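Local coordinates for phosphotransferase system, HPr-related proteins (Thermoanaerobacter tengcongensis, PDB 3LFG), which probably serves as the general, sugar-nonspecific phosphocarrier of the phosphoenolpyruvate-dependent sugar phosphotransferase system, relaying phosphoryl groups for sugar uptake, at residues V4-K9 and L80-F85; I33-D38 and V61-E66. One frame throughout, in Å; residues are numbered along the deposited sequence.

Interaction 1: V4-K9 and L80-F85; sequences VTIEIK and LIESKF
I81, on the last turn of helix 70-82, meets I6 and I8 of the segment 4-9, and the three isoleucines form the apolar centre of a contact in the HPr open-faced beta-sandwich, where helices pack on one face of an antiparallel sheet. I6 and I81 approach tip to tip: CD1 of I6 stands 3.5 Å from CG2 of I81. The long branch of I6 is extended, with CG1 opposite the backbone N (chi1 -172°), which carries CD1 out from the edge strand to the helix, where it also brushes CG of E82 at 4.0 Å. I8 comes in at a slant instead, its bent chain placing CD1 3.7 Å from CD1 of I81. I81 is thus divided between two side chains, its CG2 closest to I6 and its CD1 closest to I8, while strand 60-66 adds L63 to its surroundings. Nearer the solvent, two lysines extend the contact by their aliphatic parts, CE of K84 lying 3.9 Å from CB of K9; the ammonium atoms, NZ of K9 and NZ of K84, stay 6.6 Å apart. K84 leaves the helix with positive phi in a Schellman motif, its N bonded to I81 O and F85 N bonded to L80 O. No direct hydrogen bond joins the two segments. A single water bridges them instead: it accepts from K9 N at 2.9 Å and donates to I81 O, also at 2.9 Å, so the carbonyl oxygen that receives K84 N at the helix end is gripped a second time.

Interaction 2: I33-D38 and V61-E66; sequences IWVEKD and VKLSAE
The indole of W34 turns its six-membered rim toward the strand beside it: CB of E66 lies in the ring plane at the edge, 3.9 Å from CZ3, and OE1 of E66 sits near that plane, 3.6 Å from CH2. The carboxylate is rotated 43° from the ring. OG of S64 approaches obliquely, 3.5 Å from CE3, and K41 of the next strand makes a cation-pi contact with the indole. With an alanine here in place of W34, OG of S64 and the chain of E66 would probably lose the indole they pack against, and K41 its aromatic partner. Strands 32-37 and 60-66 are the two central strands of the antiparallel sheet of the HPr fold. W34 and S64 form one hydrogen-bonded pair, E36 and K62 the next; W34 N donates to S64 O at 2.8 Å, nearly straight at 168°. On the face opposite W34, which the helices cover, V35 and L63 lie side by side, CG2 of V35 3.8 Å from CD2 of L63, against F22 of helix 16-26. Standing opposite the backbone N (chi1 -173°), CG1 of V35 also reaches CB of V61 at 3.8 Å. Back on the W34 face, OE1 of E36 remains 4.2 Å from NZ of K62, too far for a salt bridge.

From the N terminus the chain enters strand 2-7; residues 4-9, which run from this strand into the following loop, supply the first half of interaction 1. The chain then runs through helix 16-26 to strand 32-37, where interaction 2 begins; a hairpin to strand 40-43 and helix 47-53 intervene before residues 61-66 close that shorter loop. Helix 70-82 follows directly, and its end closes the long loop of interaction 1, within which interaction 2 lies entirely. The two meet along strand 60-66, since V4 O probably accepts from L63 N, and I6 N probably donates to V61 O. Interaction 2 joins the central strands; interaction 1 fastens the final helix to the edge strand.

Interaction 1: V4-K9 and L80-F85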
loop_
_atom_site.group_PDB
_atom_site.type_symbol
_atom_site.label_atom_id
_atom_site.label_comp_id
_atom_site.label_asym_id
_atom_site.label_seq_id
_atom_site.Cartn_x
_atom_site.Cartn_y
_atom_site.Cartn_z
ATOM N N VAL A 4 -7.462 -6.745 1.407
ATOM C CA VAL A 4 -8.176 -5.826 2.273
ATOM C C VAL A 4 -8.421 -4.542 1.500
ATOM O O VAL A 4 -7.648 -4.194 0.616
ATOM C CB VAL A 4 -7.376 -5.468 3.545
ATOM C CG1 VAL A 4 -7.088 -6.715 4.382
ATOM C CG2 VAL A 4 -6.094 -4.706 3.201
ATOM N N THR A 5 -9.500 -3.846 1.843
ATOM C CA THR A 5 -9.809 -2.549 1.253
ATOM C C THR A 5 -9.636 -1.522 2.349
ATOM O O THR A 5 -10.071 -1.738 3.488
ATOM C CB THR A 5 -11.253 -2.517 0.730
ATOM O OG1 THR A 5 -11.395 -3.478 -0.326
ATOM C CG2 THR A 5 -11.599 -1.150 0.200
ATOM N N ILE A 6 -8.986 -0.407 2.028
ATOM C CA ILE A 6 -8.624 0.543 3.068
ATOM C C ILE A 6 -8.477 1.937 2.506
ATOM O O ILE A 6 -7.992 2.115 1.384
ATOM C CB ILE A 6 -7.315 0.105 3.793
ATOM C CG1 ILE A 6 -7.042 0.999 5.005
ATOM C CG2 ILE A 6 -6.134 0.076 2.821
ATOM C CD1 ILE A 6 -5.925 0.482 5.888
ATOM N N GLU A 7 -8.930 2.913 3.290
ATOM C CA GLU A 7 -8.803 4.322 2.937
ATOM C C GLU A 7 -7.421 4.832 3.325
ATOM O O GLU A 7 -6.928 4.557 4.426
ATOM C CB GLU A 7 -9.884 5.135 3.663
ATOM C CG GLU A 7 -9.893 6.595 3.272
ATOM C CD GLU A 7 -10.985 7.395 3.974
ATOM O OE1 GLU A 7 -11.924 6.793 4.540
ATOM O OE2 GLU A 7 -10.886 8.637 3.969
ATOM N N ILE A 8 -6.785 5.553 2.404
ATOM C CA ILE A 8 -5.520 6.221 2.686
ATOM C C ILE A 8 -5.832 7.603 3.234
ATOM O O ILE A 8 -6.391 8.437 2.531
ATOM C CB ILE A 8 -4.653 6.315 1.400
ATOM C CG1 ILE A 8 -4.530 4.929 0.742
ATOM C CG2 ILE A 8 -3.305 6.901 1.716
ATOM C CD1 ILE A 8 -3.946 3.857 1.642
ATOM N N LYS A 9 -5.500 7.845 4.499
ATOM C CA LYS A 9 -6.032 9.018 5.194
ATOM C C LYS A 9 -5.026 10.126 5.484
ATOM O O LYS A 9 -5.401 11.192 6.003
ATOM C CB LYS A 9 -6.700 8.595 6.506
ATOM C CG LYS A 9 -7.868 7.660 6.331
ATOM C CD LYS A 9 -8.535 7.385 7.684
ATOM C CE LYS A 9 -9.672 6.389 7.553
ATOM N NZ LYS A 9 -10.469 6.310 8.825
ATOM N N LEU A 80 0.795 0.328 8.887
ATOM C CA LEU A 80 1.493 1.540 8.487
ATOM C C LEU A 80 0.487 2.619 8.080
ATOM O O LEU A 80 0.582 3.772 8.508
ATOM C CB LEU A 80 2.452 1.207 7.335
ATOM C CG LEU A 80 3.225 2.411 6.825
ATOM C CD1 LEU A 80 4.140 2.965 7.924
ATOM C CD2 LEU A 80 4.031 2.044 5.566
ATOM N N ILE A 81 -0.488 2.228 7.267
ATOM C CA ILE A 81 -1.521 3.136 6.770
ATOM C C ILE A 81 -2.388 3.672 7.917
ATOM O O ILE A 81 -2.737 4.865 7.957
ATOM C CB ILE A 81 -2.398 2.398 5.717
ATOM C CG1 ILE A 81 -1.616 2.204 4.417
ATOM C CG2 ILE A 81 -3.692 3.167 5.440
ATOM C CD1 ILE A 81 -2.241 1.188 3.478
ATOM N N GLU A 82 -2.722 2.799 8.866
ATOM C CA GLU A 82 -3.571 3.204 9.981
ATOM C C GLU A 82 -2.852 4.124 10.970
ATOM O O GLU A 82 -3.498 4.806 11.767
ATOM C CB GLU A 82 -4.174 1.970 10.663
ATOM C CG GLU A 82 -5.227 1.332 9.770
ATOM C CD GLU A 82 -5.952 0.185 10.416
ATOM O OE1 GLU A 82 -5.445 -0.329 11.429
ATOM O OE2 GLU A 82 -7.031 -0.193 9.907
ATOM N N SER A 83 -1.524 4.137 10.920
ATOM C CA SER A 83 -0.741 5.099 11.695
ATOM C C SER A 83 -0.540 6.404 10.912
ATOM O O SER A 83 0.176 7.312 11.361
ATOM C CB SER A 83 0.626 4.514 12.055
ATOM O OG SER A 83 1.521 4.619 10.956
ATOM N N LYS A 84 -1.167 6.494 9.740
ATOM C CA LYS A 84 -0.979 7.640 8.835
ATOM C C LYS A 84 0.502 7.895 8.562
ATOM O O LYS A 84 0.947 9.036 8.480
ATOM C CB LYS A 84 -1.699 8.896 9.338
ATOM C CG LYS A 84 -3.206 8.725 9.321
ATOM C CD LYS A 84 -3.927 9.967 9.798
ATOM C CE LYS A 84 -5.389 9.659 10.073
ATOM N NZ LYS A 84 -6.074 10.845 10.649
ATOM N N PHE A 85 1.253 6.803 8.437
ATOM C CA PHE A 85 2.680 6.877 8.160
ATOM C C PHE A 85 3.438 7.676 9.213
ATOM O O PHE A 85 4.456 8.303 8.929
ATOM C CB PHE A 85 2.921 7.400 6.740
ATOM C CG PHE A 85 2.284 6.536 5.665
ATOM C CD1 PHE A 85 2.985 5.475 5.116
ATOM C CD2 PHE A 85 0.977 6.770 5.244
ATOM C CE1 PHE A 85 2.411 4.664 4.137
ATOM C CE2 PHE A 85 0.383 5.961 4.273
ATOM C CZ PHE A 85 1.110 4.909 3.706
HETATM O O HOH W 1 -3.102 6.678 5.737
#

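Interaction 2: I33-D38 and V61-E66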
loop_
_atom_site.group_PDB
_atom_site.type_symbol
_atom_site.label_atom_id
_atom_site.label_comp_id
_atom_site.label_asym_id
_atom_site.label_seq_id
_atom_site.Cartn_x
_atom_site.Cartn_y
_atom_site.Cartn_z
ATOM N N ILE A 33 2.794 -8.446 -3.937
ATOM C CA ILE A 33 1.829 -7.526 -3.334
ATOM C C ILE A 33 1.341 -6.529 -4.374
ATOM O O ILE A 33 2.137 -5.987 -5.144
ATOM C CB ILE A 33 2.457 -6.775 -2.155
ATOM C CG1 ILE A 33 3.110 -7.768 -1.191
ATOM C CG2 ILE A 33 1.406 -5.973 -1.383
ATOM C CD1 ILE A 33 3.895 -7.089 -0.058
ATOM N N TRP A 34 0.033 -6.280 -4.388
ATOM C CA TRP A 34 -0.565 -5.365 -5.350
ATOM C C TRP A 34 -1.416 -4.316 -4.656
ATOM O O TRP A 34 -1.969 -4.552 -3.577
ATOM C CB TRP A 34 -1.461 -6.100 -6.350
ATOM C CG TRP A 34 -0.776 -7.133 -7.197
ATOM C CD1 TRP A 34 -0.214 -6.949 -8.434
ATOM C CD2 TRP A 34 -0.623 -8.522 -6.889
ATOM N NE1 TRP A 34 0.295 -8.140 -8.900
ATOM C CE2 TRP A 34 0.061 -9.119 -7.968
ATOM C CE3 TRP A 34 -0.977 -9.314 -5.793
ATOM C CZ2 TRP A 34 0.390 -10.477 -7.988
ATOM C CZ3 TRP A 34 -0.650 -10.667 -5.813
ATOM C CH2 TRP A 34 0.025 -11.231 -6.905
ATOM N N VAL A 35 -1.510 -3.156 -5.296
ATOM C CA VAL A 35 -2.442 -2.114 -4.897
ATOM C C VAL A 35 -3.330 -1.839 -6.087
ATOM O O VAL A 35 -2.842 -1.733 -7.214
ATOM C CB VAL A 35 -1.724 -0.793 -4.539
ATOM C CG1 VAL A 35 -2.717 0.217 -3.974
ATOM C CG2 VAL A 35 -0.604 -1.037 -3.549
ATOM N N GLU A 36 -4.628 -1.720 -5.848
ATOM C CA GLU A 36 -5.575 -1.477 -6.931
ATOM C C GLU A 36 -6.477 -0.300 -6.619
ATOM O O GLU A 36 -6.939 -0.139 -5.491
ATOM C CB GLU A 36 -6.424 -2.727 -7.190
ATOM C CG GLU A 36 -7.405 -2.571 -8.339
ATOM C CD GLU A 36 -8.198 -3.835 -8.612
ATOM O OE1 GLU A 36 -7.707 -4.937 -8.282
ATOM O OE2 GLU A 36 -9.315 -3.722 -9.163
ATOM N N LYS A 37 -6.713 0.524 -7.632
ATOM C CA LYS A 37 -7.672 1.613 -7.558
ATOM C C LYS A 37 -8.246 1.839 -8.954
ATOM O O LYS A 37 -7.503 1.858 -9.936
ATOM C CB LYS A 37 -7.008 2.901 -7.067
ATOM C CG LYS A 37 -8.010 3.949 -6.607
ATOM C CD LYS A 37 -7.357 5.293 -6.350
ATOM C CE LYS A 37 -6.806 5.864 -7.641
ATOM N NZ LYS A 37 -6.905 7.345 -7.677
ATOM N N ASP A 38 -9.565 2.004 -9.027
ATOM C CA ASP A 38 -10.245 2.340 -10.279
ATOM C C ASP A 38 -9.828 1.467 -11.460
ATOM O O ASP A 38 -9.449 1.983 -12.513
ATOM C CB ASP A 38 -10.021 3.813 -10.632
ATOM C CG ASP A 38 -10.603 4.758 -9.601
ATOM O OD1 ASP A 38 -11.601 4.396 -8.942
ATOM O OD2 ASP A 38 -10.057 5.869 -9.450
ATOM N N VAL A 61 -8.233 2.095 -1.544
ATOM C CA VAL A 61 -7.536 1.137 -2.393
ATOM C C VAL A 61 -7.731 -0.279 -1.897
ATOM O O VAL A 61 -8.073 -0.510 -0.737
ATOM C CB VAL A 61 -6.013 1.402 -2.481
ATOM C CG1 VAL A 61 -5.732 2.775 -3.072
ATOM C CG2 VAL A 61 -5.348 1.253 -1.107
ATOM N N LYS A 62 -7.501 -1.228 -2.796
ATOM C CA LYS A 62 -7.534 -2.630 -2.431
ATOM C C LYS A 62 -6.101 -3.138 -2.428
ATOM O O LYS A 62 -5.404 -3.052 -3.442
ATOM C CB LYS A 62 -8.403 -3.420 -3.421
ATOM C CG LYS A 62 -8.404 -4.939 -3.203
ATOM C CD LYS A 62 -9.270 -5.632 -4.246
ATOM C CE LYS A 62 -8.957 -7.120 -4.330
ATOM N NZ LYS A 62 -9.429 -7.703 -5.617
ATOM N N LEU A 63 -5.661 -3.647 -1.280
ATOM C CA LEU A 63 -4.357 -4.267 -1.155
ATOM C C LEU A 63 -4.536 -5.762 -1.238
ATOM O O LEU A 63 -5.486 -6.311 -0.687
ATOM C CB LEU A 63 -3.731 -3.960 0.196
ATOM C CG LEU A 63 -3.558 -2.502 0.587
ATOM C CD1 LEU A 63 -2.981 -2.447 2.009
ATOM C CD2 LEU A 63 -2.668 -1.815 -0.427
ATOM N N SER A 64 -3.614 -6.432 -1.912
ATOM C CA SER A 64 -3.676 -7.883 -1.935
ATOM C C SER A 64 -2.264 -8.441 -1.943
ATOM O O SER A 64 -1.345 -7.812 -2.468
ATOM C CB SER A 64 -4.472 -8.354 -3.146
ATOM O OG SER A 64 -3.851 -7.968 -4.351
ATOM N N ALA A 65 -2.091 -9.608 -1.334
ATOM C CA ALA A 65 -0.790 -10.258 -1.263
ATOM C C ALA A 65 -0.923 -11.760 -1.483
ATOM O O ALA A 65 -1.880 -12.384 -1.030
ATOM C CB ALA A 65 -0.127 -9.985 0.083
ATOM N N GLU A 66 0.039 -12.326 -2.206
ATOM C CA GLU A 66 0.044 -13.753 -2.483
ATOM C C GLU A 66 1.434 -14.303 -2.234
ATOM O O GLU A 66 2.400 -13.911 -2.894
ATOM C CB GLU A 66 -0.368 -14.027 -3.924
ATOM C CG GLU A 66 -0.348 -15.511 -4.281
ATOM C CD GLU A 66 -0.663 -15.760 -5.740
ATOM O OE1 GLU A 66 -0.634 -14.794 -6.531
ATOM O OE2 GLU A 66 -0.939 -16.924 -6.103
#